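Local coordinates for protein signal recognition particle receptor FtsY (Sulfolobus acidocaldarius, PDB 5L3S) that is the signal recognition particle receptor, an SRP54-type protein that pairs a helical bundle with a GTPase domain of the P-loop class, at residues T116-V121 / L188-G193. Numbering follows the deposited sequence.
Sequences TTIAKV and LIDTAG. With GNP (phosphoaminophosphonic acid-guanylate ester), chain R.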
loop_
_atom_site.group_PDB
_atom_site.type_symbol
_atom_site.label_atom_id
_atom_site.label_comp_id
_atom_site.label_asym_id
_atom_site.label_seq_id
_atom_site.Cartn_x
_atom_site.Cartn_y
_atom_site.Cartn_z
ATOM N N THR B 116 -9.603 6.931 7.952
ATOM C CA THR B 116 -10.378 7.636 6.930
ATOM C C THR B 116 -11.598 6.812 6.464
ATOM O O THR B 116 -12.667 7.363 6.197
ATOM C CB THR B 116 -9.468 7.992 5.727
ATOM O OG1 THR B 116 -8.302 8.684 6.216
ATOM C CG2 THR B 116 -10.206 8.888 4.732
ATOM N N THR B 117 -11.437 5.494 6.381
ATOM C CA THR B 117 -12.538 4.618 5.965
ATOM C C THR B 117 -13.657 4.629 7.011
ATOM O O THR B 117 -14.842 4.590 6.686
ATOM C CB THR B 117 -12.033 3.178 5.709
ATOM O OG1 THR B 117 -11.060 3.204 4.651
ATOM C CG2 THR B 117 -13.206 2.251 5.301
ATOM N N ILE B 118 -13.281 4.719 8.279
ATOM C CA ILE B 118 -14.281 4.837 9.333
ATOM C C ILE B 118 -15.150 6.082 9.146
ATOM O O ILE B 118 -16.378 6.018 9.255
ATOM C CB ILE B 118 -13.624 4.797 10.718
ATOM C CG1 ILE B 118 -13.351 3.344 11.084
ATOM C CG2 ILE B 118 -14.525 5.441 11.767
ATOM C CD1 ILE B 118 -12.546 3.201 12.331
ATOM N N ALA B 119 -14.517 7.195 8.798
ATOM C CA ALA B 119 -15.248 8.425 8.507
ATOM C C ALA B 119 -16.229 8.267 7.335
ATOM O O ALA B 119 -17.349 8.779 7.376
ATOM C CB ALA B 119 -14.264 9.562 8.241
ATOM N N LYS B 120 -15.806 7.576 6.280
ATOM C CA LYS B 120 -16.688 7.330 5.148
ATOM C C LYS B 120 -17.859 6.439 5.553
ATOM O O LYS B 120 -18.985 6.628 5.083
ATOM C CB LYS B 120 -15.922 6.635 4.005
ATOM C CG LYS B 120 -14.735 7.423 3.458
ATOM C CD LYS B 120 -14.038 6.615 2.367
ATOM C CE LYS B 120 -12.779 7.319 1.862
ATOM N NZ LYS B 120 -12.189 6.571 0.699
ATOM N N VAL B 121 -17.579 5.452 6.401
ATOM C CA VAL B 121 -18.616 4.542 6.865
ATOM C C VAL B 121 -19.624 5.296 7.725
ATOM O O VAL B 121 -20.834 5.119 7.581
ATOM C CB VAL B 121 -18.021 3.320 7.610
ATOM C CG1 VAL B 121 -19.140 2.477 8.244
ATOM C CG2 VAL B 121 -17.213 2.447 6.638
ATOM N N LEU B 188 -18.320 2.190 15.866
ATOM C CA LEU B 188 -17.204 1.889 14.963
ATOM C C LEU B 188 -15.908 2.044 15.726
ATOM O O LEU B 188 -15.628 3.119 16.226
ATOM C CB LEU B 188 -17.193 2.859 13.774
ATOM C CG LEU B 188 -18.501 2.886 12.992
ATOM C CD1 LEU B 188 -18.415 3.875 11.853
ATOM C CD2 LEU B 188 -18.778 1.504 12.466
ATOM N N ILE B 189 -15.116 0.976 15.794
ATOM C CA ILE B 189 -13.876 0.981 16.555
ATOM C C ILE B 189 -12.657 1.147 15.650
ATOM O O ILE B 189 -12.404 0.307 14.788
ATOM C CB ILE B 189 -13.748 -0.317 17.381
ATOM C CG1 ILE B 189 -14.984 -0.456 18.297
ATOM C CG2 ILE B 189 -12.451 -0.305 18.194
ATOM C CD1 ILE B 189 -15.119 -1.804 18.988
ATOM N N ASP B 190 -11.928 2.246 15.831
ATOM C CA ASP B 190 -10.668 2.453 15.108
ATOM C C ASP B 190 -9.572 1.766 15.897
ATOM O O ASP B 190 -9.613 1.758 17.124
ATOM C CB ASP B 190 -10.371 3.959 14.976
ATOM C CG ASP B 190 -9.356 4.279 13.852
ATOM O OD1 ASP B 190 -8.947 3.351 13.123
ATOM O OD2 ASP B 190 -9.002 5.468 13.694
ATOM N N THR B 191 -8.579 1.198 15.209
ATOM C CA THR B 191 -7.457 0.578 15.897
ATOM C C THR B 191 -6.159 1.034 15.254
ATOM O O THR B 191 -6.141 1.447 14.086
ATOM C CB THR B 191 -7.515 -0.992 15.861
ATOM O OG1 THR B 191 -7.334 -1.463 14.518
ATOM C CG2 THR B 191 -8.827 -1.516 16.413
ATOM N N ALA B 192 -5.073 0.991 16.018
ATOM C CA ALA B 192 -3.770 1.341 15.449
ATOM C C ALA B 192 -3.332 0.378 14.341
ATOM O O ALA B 192 -3.699 -0.800 14.330
ATOM C CB ALA B 192 -2.712 1.409 16.534
ATOM N N GLY B 193 -2.536 0.888 13.412
ATOM C CA GLY B 193 -1.907 0.034 12.416
ATOM C C GLY B 193 -1.030 -0.975 13.129
ATOM O O GLY B 193 -0.449 -0.686 14.176
HETATM P PG GNP R . -2.617 4.328 10.617
HETATM O O1G GNP R . -3.679 4.556 11.668
HETATM O O2G GNP R . -1.348 5.122 10.893
HETATM O O3G GNP R . -2.184 2.886 10.469
HETATM N N3B GNP R . -3.188 4.815 9.204
HETATM P PB GNP R . -4.679 4.400 8.704
HETATM O O1B GNP R . -5.656 4.713 9.747
HETATM O O2B GNP R . -4.668 2.984 8.306
HETATM O O3A GNP R . -4.931 5.261 7.484
HETATM P PA GNP R . -5.429 6.709 7.386
HETATM O O1A GNP R . -6.922 6.764 7.513
HETATM O O2A GNP R . -4.643 7.611 8.284
HETATM O "O5'" GNP R . -5.182 7.110 5.890
HETATM C "C5'" GNP R . -3.839 7.239 5.322
HETATM C "C4'" GNP R . -3.902 8.165 4.120
HETATM O "O4'" GNP R . -4.589 7.504 2.994
HETATM C "C3'" GNP R . -4.667 9.450 4.367
HETATM O "O3'" GNP R . -4.051 10.489 3.627
HETATM C "C2'" GNP R . -6.058 9.148 3.782
HETATM O "O2'" GNP R . -6.714 10.334 3.370
HETATM C "C1'" GNP R . -5.607 8.363 2.540
HETATM N N9 GNP R . -6.674 7.532 1.985
HETATM C C8 GNP R . -7.483 6.635 2.629
HETATM N N7 GNP R . -8.340 6.025 1.830
HETATM C C5 GNP R . -8.053 6.567 0.580
HETATM C C6 GNP R . -8.643 6.309 -0.676
HETATM O O6 GNP R . -9.578 5.527 -0.898
HETATM N N1 GNP R . -8.077 7.079 -1.696
HETATM C C2 GNP R . -7.033 7.972 -1.506
HETATM N N2 GNP R . -6.583 8.638 -2.568
HETATM N N3 GNP R . -6.476 8.217 -0.326
HETATM C C4 GNP R . -7.037 7.490 0.661
#
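Ile118 reaches from helix 114-127 to strand 186-191 with both of its branches. Its delta carbon CD1 ends against Asp190, 3.4 Å from CA and 3.5 Å from CB, and also meets the carbonyl oxygen of Ile189. Chi2 is extended at 172°, which carries CD1 out to the strand backbone, while CG2 stays back beside Leu188 CD1.

That leucine methyl does most of the work from the strand: it packs on Val121 CG1 at 3.9 Å and lies equally close to the carbonyl oxygen of Ile118. Leu188 and Ile118 run past each other in opposite senses, whereas the valine meets the leucine at a slant. No hydrogen bond joins the segments, so the interface is entirely van der Waals.

Ile118 CD1 also touches the base of the Asp190 carboxylate, 3.7 Å from both CG and OD1; the other oxygen, OD2, is hydrogen-bonded to Thr115 OG1 near a bound magnesium ion. On the helix, Thr116 holds O1A of GNP with two donors, N and OG1, each at 2.7 Å. The extended chain of Lys120 brings NZ to a weak bond with GNP O6, and the carbonyl oxygens of Gly276 and Asp281 also bind this amine. Gly193 CA comes within 3.5 Å of O3G.

In the strand-loop-helix order of a P-loop fold, strand 102-107 leads through the phosphate-binding loop into helix 114-127. The axes of 116-121 and 188-191 run nearly antiparallel (169°), 9.3 Å apart at closest approach. Strand 186-191 runs between strands 132-137 and 102-107; Phe106 of the latter also touches Ile118, and Leu148 of helix 144-155 packs on Asp190.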